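Local coordinates for OBCA, Oxalate Biosynthetic Component A (PDB 4NNC), which is probably an enzyme built on a TIM-barrel fold, with an additional N-terminal domain, at residues 275-280 with 308-313; 345-350 with 373-378. One frame throughout, in Å; residues are numbered along the deposited sequence.

Interaction 1. Residues 275-280 with 308-313; sequences NLSTSV and VASLSP. With 2KQ ((3S)-3-[2-[3-[[(2R)-4-[[[(2R,3S,4R,5R)-5-(6-aminopurin-9-yl)-4-oxidanyl-3-phosphonooxy-oxolan-2-yl]methoxy-oxidanyl-phosphoryl]oxy-oxidanyl-phosphoryl]oxy-3,3-dimethyl-2-oxidanyl-butanoyl]amino]propanoylamino]ethylsulfanyl]-3-oxidanyl-butanoic acid), chain D; OXL (oxalate ion), chain C.
T278 and S310 grip each other twice, just beyond the end of strand 273-276. The backbone N of T278 donates almost straight (174°) to S310 OG at 3.1 Å. In return T278 OG1, set between its own backbone N and carbonyl carbon (chi1 59°), reaches S310 O at 2.8 Å from well above the carbonyl plane. S310 OG donates to 2KQ O55 (2.7 Å) while accepting from T278 N, so one hydroxyl links main chain and ligand. Beside it S277 OG donates to the other carboxylate oxygen, 2KQ O54, also at 2.7 Å. An ST turn steadies that serine, because S279 N donates to S277 OG; S279 OG then holds OXL O3 and itself accepts from R281 N. One step back, the strands fix the register: L276 N donates to V308 O (2.9 Å) and S310 N to L276 O (3.1 Å). One residue before L276, N275 CG lies 3.6 Å from V308 CG1, while the amide is held by H224 and E346. S277 and S310, at or just past the C-terminal ends of adjacent parallel strands, thus bind the carboxylate at the mouth of the barrel, the end where TIM-barrel proteins usually bind their ligands.

Interaction 2. Residues 345-350 with 373-378; sequences PEVEVF and VLFMLV. With 2KQ ((3S)-3-[2-[3-[[(2R)-4-[[[(2R,3S,4R,5R)-5-(6-aminopurin-9-yl)-4-oxidanyl-3-phosphonooxy-oxolan-2-yl]methoxy-oxidanyl-phosphoryl]oxy-oxidanyl-phosphoryl]oxy-3,3-dimethyl-2-oxidanyl-butanoyl]amino]propanoylamino]ethylsulfanyl]-3-oxidanyl-butanoic acid), chain D.
L374 and P345 lie near the beginnings of adjacent parallel strands of the TIM barrel, bridged by a water that accepts from L374 N and donates to P345 O; L374 O then takes V347 N at 2.8 Å. F375 turns to the outer face, where V347 also packs against helix 363-368. Its CD1 lies 3.5 Å from V347 CB, and V349 CG2 sits at the ring's edge, near its plane. The carbonyl of F375 receives a second water, which also donates to E346 OE2. M376 points inward. Its N donates to V347 O at 2.8 Å, nearly along the C=O axis, and its O accepts from V349 N. With CG anti to the backbone N (chi1 175°) and bends at the next two torsions, the chain passes obliquely beside the acid of E346, CE 3.5 Å from OE2, while its CB lies 3.2 Å from E348 OE1, which also meets 2KQ C50; E346 OE1 is bonded to N275. L377 returns to the outer face and leans CD2 on V349 CB. V378 closes the pairing, its N donating to V349 O (2.9 Å) at the centre of an inverse gamma turn that swings F350 round. V378 CG2 makes a CH-pi contact over the F350 ring, 4.1 Å from the centroid and 13° off the normal, while CZ of that ring approaches 2KQ S48 obliquely at 3.4 Å.

Interactions 1 and 2 lie side by side in one curled sheet, their centres 9 Å apart. Four successive strands, 273-276, 308-311, 344-349 and 373-378, follow each other round the barrel in chain order, and interaction 1 closes before interaction 2 opens. The seam between them is the pairing of 308-311 with 344-349, where E346 N and A309 O, 2.8 Å apart, probably share a hydrogen bond; beyond the strand ends, S312 OG packs against F350 CE1. Both contacts touch 2KQ near the cobalt ion and the oxalate: interaction 1 binds its carboxylate, and interaction 2 packs along its thioether. Consecutive barrel strands thus build one continuous wall of a single ligand pocket.

Interaction 1. Residues 275-280 with 308-313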
loop_
_atom_site.group_PDB
_atom_site.type_symbol
_atom_site.label_atom_id
_atom_site.label_comp_id
_atom_site.label_asym_id
_atom_site.label_seq_id
_atom_site.Cartn_x
_atom_site.Cartn_y
_atom_site.Cartn_z
ATOM N N ASN A 275 6.609 1.920 14.600
ATOM C CA ASN A 275 6.599 3.269 14.059
ATOM C C ASN A 275 5.127 3.555 13.767
ATOM O O ASN A 275 4.566 3.058 12.787
ATOM C CB ASN A 275 7.476 3.316 12.792
ATOM C CG ASN A 275 7.324 4.617 11.986
ATOM O OD1 ASN A 275 6.332 5.350 12.115
ATOM N ND2 ASN A 275 8.304 4.883 11.115
ATOM N N LEU A 276 4.489 4.343 14.622
ATOM C CA LEU A 276 3.042 4.501 14.523
ATOM C C LEU A 276 2.677 5.705 13.672
ATOM O O LEU A 276 3.199 6.802 13.891
ATOM C CB LEU A 276 2.416 4.629 15.911
ATOM C CG LEU A 276 1.921 3.322 16.543
ATOM C CD1 LEU A 276 2.893 2.157 16.332
ATOM C CD2 LEU A 276 1.594 3.512 18.026
ATOM N N SER A 277 1.795 5.489 12.694
ATOM C CA SER A 277 1.273 6.591 11.898
ATOM C C SER A 277 0.398 7.511 12.752
ATOM O O SER A 277 -0.480 7.051 13.497
ATOM C CB SER A 277 0.477 6.082 10.695
ATOM O OG SER A 277 -0.005 7.171 9.926
ATOM N N THR A 278 0.664 8.809 12.643
ATOM C CA THR A 278 -0.138 9.859 13.273
ATOM C C THR A 278 -0.967 10.613 12.226
ATOM O O THR A 278 -1.602 11.632 12.526
ATOM C CB THR A 278 0.763 10.888 13.916
ATOM O OG1 THR A 278 1.606 11.442 12.896
ATOM C CG2 THR A 278 1.632 10.242 14.986
ATOM N N SER A 279 -0.950 10.116 10.996
ATOM C CA SER A 279 -1.672 10.760 9.902
ATOM C C SER A 279 -3.184 10.659 10.074
ATOM O O SER A 279 -3.687 9.679 10.624
ATOM C CB SER A 279 -1.275 10.112 8.578
ATOM O OG SER A 279 -2.405 9.992 7.748
ATOM N N VAL A 280 -3.916 11.668 9.616
ATOM C CA VAL A 280 -5.377 11.570 9.601
ATOM C C VAL A 280 -5.925 11.663 8.185
ATOM O O VAL A 280 -7.052 12.122 7.979
ATOM C CB VAL A 280 -6.057 12.623 10.486
ATOM C CG1 VAL A 280 -5.794 12.320 11.959
ATOM C CG2 VAL A 280 -5.589 14.038 10.089
ATOM N N VAL A 308 8.970 4.893 17.636
ATOM C CA VAL A 308 8.927 5.889 16.560
ATOM C C VAL A 308 7.475 6.286 16.213
ATOM O O VAL A 308 6.542 5.487 16.385
ATOM C CB VAL A 308 9.694 5.357 15.298
ATOM C CG1 VAL A 308 9.640 6.343 14.124
ATOM C CG2 VAL A 308 11.154 5.069 15.640
ATOM N N ALA A 309 7.281 7.529 15.763
ATOM C CA ALA A 309 6.004 7.957 15.209
ATOM C C ALA A 309 6.211 8.970 14.070
ATOM O O ALA A 309 7.133 9.786 14.100
ATOM C CB ALA A 309 5.119 8.537 16.287
ATOM N N SER A 310 5.337 8.931 13.075
ATOM C CA SER A 310 5.482 9.834 11.944
ATOM C C SER A 310 5.198 11.268 12.352
ATOM O O SER A 310 4.371 11.538 13.241
ATOM C CB SER A 310 4.604 9.407 10.751
ATOM O OG SER A 310 3.222 9.487 11.043
ATOM N N LEU A 311 5.914 12.184 11.712
ATOM C CA LEU A 311 5.737 13.602 11.948
ATOM C C LEU A 311 6.031 14.360 10.646
ATOM O O LEU A 311 7.114 14.227 10.065
ATOM C CB LEU A 311 6.642 14.081 13.096
ATOM C CG LEU A 311 6.394 15.514 13.604
ATOM C CD1 LEU A 311 6.704 15.655 15.094
ATOM C CD2 LEU A 311 7.203 16.528 12.804
ATOM N N SER A 312 5.048 15.141 10.206
ATOM C CA SER A 312 5.128 15.906 8.976
ATOM C C SER A 312 5.001 17.404 9.286
ATOM O O SER A 312 3.902 17.883 9.551
ATOM C CB SER A 312 4.002 15.472 8.042
ATOM O OG SER A 312 4.122 14.095 7.726
ATOM N N PRO A 313 6.127 18.148 9.251
ATOM C CA PRO A 313 6.133 19.546 9.711
ATOM C C PRO A 313 5.530 20.563 8.723
ATOM O O PRO A 313 6.061 21.677 8.611
ATOM C CB PRO A 313 7.626 19.833 9.935
ATOM C CG PRO A 313 8.338 18.901 9.012
ATOM C CD PRO A 313 7.487 17.648 8.980
HETATM C C01 2KQ D . -2.947 2.446 -3.500
HETATM C C02 2KQ D . -1.625 1.742 -3.844
HETATM C C03 2KQ D . -0.957 1.145 -2.508
HETATM C C04 2KQ D . -1.929 0.627 -4.853
HETATM O O05 2KQ D . -0.715 -0.009 -5.184
HETATM P P06 2KQ D . -0.545 -0.750 -6.585
HETATM O O07 2KQ D . 0.554 -1.788 -6.450
HETATM O O08 2KQ D . -1.832 -1.454 -6.982
HETATM O O09 2KQ D . -0.117 0.333 -7.669
HETATM P P10 2KQ D . -1.072 1.224 -8.603
HETATM O O11 2KQ D . -0.281 2.340 -9.226
HETATM O O12 2KQ D . -2.167 1.833 -7.761
HETATM O O13 2KQ D . -1.722 0.315 -9.757
HETATM C C14 2KQ D . -2.700 0.881 -10.643
HETATM C C15 2KQ D . -2.889 0.020 -11.818
HETATM O O16 2KQ D . -1.586 -0.381 -12.408
HETATM C C17 2KQ D . -1.469 -1.806 -12.290
HETATM N N18 2KQ D . -0.138 -2.101 -11.886
HETATM C C19 2KQ D . 0.380 -2.016 -10.648
HETATM N N20 2KQ D . 1.686 -2.365 -10.687
HETATM C C21 2KQ D . 2.013 -2.675 -11.970
HETATM C C22 2KQ D . 3.192 -3.099 -12.616
HETATM N N23 2KQ D . 4.428 -3.289 -11.869
HETATM N N24 2KQ D . 3.158 -3.322 -13.942
HETATM C C25 2KQ D . 2.015 -3.133 -14.646
HETATM N N26 2KQ D . 0.873 -2.740 -14.063
HETATM C C27 2KQ D . 0.859 -2.504 -12.724
HETATM C C28 2KQ D . -2.497 -2.247 -11.331
HETATM O O29 2KQ D . -3.000 -3.542 -11.660
HETATM C C30 2KQ D . -3.580 -1.261 -11.474
HETATM O O31 2KQ D . -4.456 -1.658 -12.551
HETATM P P32 2KQ D . -5.678 -0.673 -13.027
HETATM O O33 2KQ D . -5.133 0.624 -13.643
HETATM O O34 2KQ D . -6.558 -1.385 -14.035
HETATM O O35 2KQ D . -6.505 -0.330 -11.817
HETATM C C36 2KQ D . -0.694 2.751 -4.593
HETATM O O37 2KQ D . -1.331 3.171 -5.725
HETATM C C38 2KQ D . -0.294 3.998 -3.787
HETATM O O39 2KQ D . -1.080 4.906 -3.538
HETATM N N40 2KQ D . 1.089 4.118 -3.349
HETATM C C41 2KQ D . 1.440 5.303 -2.638
HETATM C C42 2KQ D . 1.328 5.086 -1.133
HETATM C C43 2KQ D . 1.719 6.321 -0.290
HETATM O O44 2KQ D . 1.229 7.431 -0.507
HETATM N N45 2KQ D . 2.699 6.147 0.747
HETATM C C46 2KQ D . 3.049 7.306 1.512
HETATM C C47 2KQ D . 2.886 7.026 2.989
HETATM S S48 2KQ D . 3.638 8.299 3.991
HETATM C C49 2KQ D . 3.641 7.779 5.695
HETATM C C50 2KQ D . 5.013 7.494 6.009
HETATM O O51 2KQ D . 2.908 6.583 5.866
HETATM C C52 2KQ D . 3.207 8.943 6.638
HETATM C C53 2KQ D . 2.316 8.636 7.803
HETATM O O54 2KQ D . 1.881 7.465 8.009
HETATM O O55 2KQ D . 2.013 9.577 8.584
HETATM C C1 OXL C . -0.672 9.260 4.900
HETATM C C2 OXL C . 0.148 8.218 4.256
HETATM O O1 OXL C . -0.273 10.455 4.944
HETATM O O2 OXL C . 0.391 8.283 3.016
HETATM O O3 OXL C . -1.762 8.898 5.412
HETATM O O4 OXL C . 0.566 7.259 4.976
#

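Interaction 2. Residues 345-350 with 373-378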
loop_
_atom_site.group_PDB
_atom_site.type_symbol
_atom_site.label_atom_id
_atom_site.label_comp_id
_atom_site.label_asym_id
_atom_site.label_seq_id
_atom_site.Cartn_x
_atom_site.Cartn_y
_atom_site.Cartn_z
ATOM N N PRO A 345 10.525 11.026 16.519
ATOM C CA PRO A 345 9.789 11.284 15.284
ATOM C C PRO A 345 10.497 10.682 14.074
ATOM O O PRO A 345 11.731 10.645 14.015
ATOM C CB PRO A 345 9.784 12.823 15.182
ATOM C CG PRO A 345 10.819 13.294 16.108
ATOM C CD PRO A 345 10.942 12.265 17.197
ATOM N N GLU A 346 9.709 10.189 13.126
ATOM C CA GLU A 346 10.205 9.971 11.781
ATOM C C GLU A 346 9.639 11.092 10.921
ATOM O O GLU A 346 8.415 11.132 10.675
ATOM C CB GLU A 346 9.738 8.630 11.213
ATOM C CG GLU A 346 10.181 8.440 9.766
ATOM C CD GLU A 346 9.871 7.057 9.225
ATOM O OE1 GLU A 346 8.671 6.752 9.054
ATOM O OE2 GLU A 346 10.829 6.281 8.968
ATOM N N VAL A 347 10.510 12.003 10.478
ATOM C CA VAL A 347 10.078 13.104 9.625
ATOM C C VAL A 347 9.639 12.541 8.264
ATOM O O VAL A 347 10.456 11.980 7.533
ATOM C CB VAL A 347 11.195 14.179 9.444
ATOM C CG1 VAL A 347 10.716 15.312 8.539
ATOM C CG2 VAL A 347 11.616 14.746 10.792
ATOM N N GLU A 348 8.351 12.668 7.934
ATOM C CA GLU A 348 7.868 12.222 6.624
ATOM C C GLU A 348 8.045 13.343 5.598
ATOM O O GLU A 348 7.340 14.358 5.612
ATOM C CB GLU A 348 6.410 11.759 6.684
ATOM C CG GLU A 348 6.092 10.810 7.857
ATOM C CD GLU A 348 6.926 9.519 7.837
ATOM O OE1 GLU A 348 7.382 9.090 6.745
ATOM O OE2 GLU A 348 7.131 8.924 8.919
ATOM N N VAL A 349 9.019 13.173 4.719
ATOM C CA VAL A 349 9.327 14.228 3.776
ATOM C C VAL A 349 8.415 14.056 2.576
ATOM O O VAL A 349 8.749 13.355 1.615
ATOM C CB VAL A 349 10.817 14.202 3.364
ATOM C CG1 VAL A 349 11.163 15.459 2.597
ATOM C CG2 VAL A 349 11.694 14.066 4.605
ATOM N N PHE A 350 7.241 14.676 2.650
ATOM C CA PHE A 350 6.271 14.572 1.570
ATOM C C PHE A 350 6.595 15.606 0.512
ATOM O O PHE A 350 6.295 15.410 -0.665
ATOM C CB PHE A 350 4.851 14.850 2.065
ATOM C CG PHE A 350 4.188 13.698 2.778
ATOM C CD1 PHE A 350 4.183 13.645 4.167
ATOM C CD2 PHE A 350 3.506 12.716 2.070
ATOM C CE1 PHE A 350 3.546 12.620 4.842
ATOM C CE2 PHE A 350 2.867 11.669 2.741
ATOM C CZ PHE A 350 2.883 11.623 4.133
ATOM N N VAL A 373 18.519 12.003 13.764
ATOM C CA VAL A 373 17.192 12.413 13.334
ATOM C C VAL A 373 16.772 11.544 12.155
ATOM O O VAL A 373 17.562 11.319 11.231
ATOM C CB VAL A 373 17.166 13.889 12.913
ATOM C CG1 VAL A 373 15.733 14.330 12.637
ATOM C CG2 VAL A 373 17.806 14.750 14.001
ATOM N N LEU A 374 15.536 11.051 12.189
ATOM C CA LEU A 374 15.059 10.107 11.180
ATOM C C LEU A 374 14.199 10.768 10.095
ATOM O O LEU A 374 13.328 11.601 10.391
ATOM C CB LEU A 374 14.261 8.977 11.845
ATOM C CG LEU A 374 14.891 8.223 13.018
ATOM C CD1 LEU A 374 13.950 7.110 13.501
ATOM C CD2 LEU A 374 16.264 7.648 12.647
ATOM N N PHE A 375 14.424 10.376 8.843
ATOM C CA PHE A 375 13.690 10.968 7.726
ATOM C C PHE A 375 13.225 9.860 6.795
ATOM O O PHE A 375 13.927 8.856 6.608
ATOM C CB PHE A 375 14.573 11.947 6.929
ATOM C CG PHE A 375 15.021 13.152 7.714
ATOM C CD1 PHE A 375 14.272 14.329 7.690
ATOM C CD2 PHE A 375 16.193 13.119 8.474
ATOM C CE1 PHE A 375 14.676 15.461 8.424
ATOM C CE2 PHE A 375 16.606 14.249 9.201
ATOM C CZ PHE A 375 15.839 15.412 9.177
ATOM N N MET A 376 12.048 10.039 6.211
ATOM C CA MET A 376 11.561 9.112 5.193
ATOM C C MET A 376 11.211 9.931 3.978
ATOM O O MET A 376 10.340 10.792 4.062
ATOM C CB MET A 376 10.318 8.364 5.687
ATOM C CG MET A 376 9.660 7.445 4.639
ATOM S SD MET A 376 10.725 6.056 4.137
ATOM C CE MET A 376 10.748 5.119 5.666
ATOM N N LEU A 377 11.888 9.686 2.856
ATOM C CA LEU A 377 11.587 10.411 1.623
ATOM C C LEU A 377 10.356 9.795 0.964
ATOM O O LEU A 377 10.401 8.658 0.495
ATOM C CB LEU A 377 12.775 10.370 0.645
ATOM C CG LEU A 377 14.115 10.929 1.133
ATOM C CD1 LEU A 377 15.215 10.748 0.077
ATOM C CD2 LEU A 377 13.984 12.398 1.500
ATOM N N VAL A 378 9.250 10.532 0.934
ATOM C CA VAL A 378 8.043 10.025 0.296
ATOM C C VAL A 378 8.125 10.338 -1.190
ATOM O O VAL A 378 7.395 11.186 -1.705
ATOM C CB VAL A 378 6.769 10.630 0.921
ATOM C CG1 VAL A 378 5.515 9.932 0.387
ATOM C CG2 VAL A 378 6.839 10.542 2.458
HETATM C C01 2KQ D . -2.947 2.446 -3.500
HETATM C C02 2KQ D . -1.625 1.742 -3.844
HETATM C C03 2KQ D . -0.957 1.145 -2.508
HETATM C C04 2KQ D . -1.929 0.627 -4.853
HETATM O O05 2KQ D . -0.715 -0.009 -5.184
HETATM P P06 2KQ D . -0.545 -0.750 -6.585
HETATM O O07 2KQ D . 0.554 -1.788 -6.450
HETATM O O08 2KQ D . -1.832 -1.454 -6.982
HETATM O O09 2KQ D . -0.117 0.333 -7.669
HETATM P P10 2KQ D . -1.072 1.224 -8.603
HETATM O O11 2KQ D . -0.281 2.340 -9.226
HETATM O O12 2KQ D . -2.167 1.833 -7.761
HETATM O O13 2KQ D . -1.722 0.315 -9.757
HETATM C C14 2KQ D . -2.700 0.881 -10.643
HETATM C C15 2KQ D . -2.889 0.020 -11.818
HETATM O O16 2KQ D . -1.586 -0.381 -12.408
HETATM C C17 2KQ D . -1.469 -1.806 -12.290
HETATM N N18 2KQ D . -0.138 -2.101 -11.886
HETATM C C19 2KQ D . 0.380 -2.016 -10.648
HETATM N N20 2KQ D . 1.686 -2.365 -10.687
HETATM C C21 2KQ D . 2.013 -2.675 -11.970
HETATM C C22 2KQ D . 3.192 -3.099 -12.616
HETATM N N23 2KQ D . 4.428 -3.289 -11.869
HETATM N N24 2KQ D . 3.158 -3.322 -13.942
HETATM C C25 2KQ D . 2.015 -3.133 -14.646
HETATM N N26 2KQ D . 0.873 -2.740 -14.063
HETATM C C27 2KQ D . 0.859 -2.504 -12.724
HETATM C C28 2KQ D . -2.497 -2.247 -11.331
HETATM O O29 2KQ D . -3.000 -3.542 -11.660
HETATM C C30 2KQ D . -3.580 -1.261 -11.474
HETATM O O31 2KQ D . -4.456 -1.658 -12.551
HETATM P P32 2KQ D . -5.678 -0.673 -13.027
HETATM O O33 2KQ D . -5.133 0.624 -13.643
HETATM O O34 2KQ D . -6.558 -1.385 -14.035
HETATM O O35 2KQ D . -6.505 -0.330 -11.817
HETATM C C36 2KQ D . -0.694 2.751 -4.593
HETATM O O37 2KQ D . -1.331 3.171 -5.725
HETATM C C38 2KQ D . -0.294 3.998 -3.787
HETATM O O39 2KQ D . -1.080 4.906 -3.538
HETATM N N40 2KQ D . 1.089 4.118 -3.349
HETATM C C41 2KQ D . 1.440 5.303 -2.638
HETATM C C42 2KQ D . 1.328 5.086 -1.133
HETATM C C43 2KQ D . 1.719 6.321 -0.290
HETATM O O44 2KQ D . 1.229 7.431 -0.507
HETATM N N45 2KQ D . 2.699 6.147 0.747
HETATM C C46 2KQ D . 3.049 7.306 1.512
HETATM C C47 2KQ D . 2.886 7.026 2.989
HETATM S S48 2KQ D . 3.638 8.299 3.991
HETATM C C49 2KQ D . 3.641 7.779 5.695
HETATM C C50 2KQ D . 5.013 7.494 6.009
HETATM O O51 2KQ D . 2.908 6.583 5.866
HETATM C C52 2KQ D . 3.207 8.943 6.638
HETATM C C53 2KQ D . 2.316 8.636 7.803
HETATM O O54 2KQ D . 1.881 7.465 8.009
HETATM O O55 2KQ D . 2.013 9.577 8.584
HETATM O O HOH W 1 14.094 11.952 14.256
HETATM O O HOH W 2 13.665 6.719 8.562
#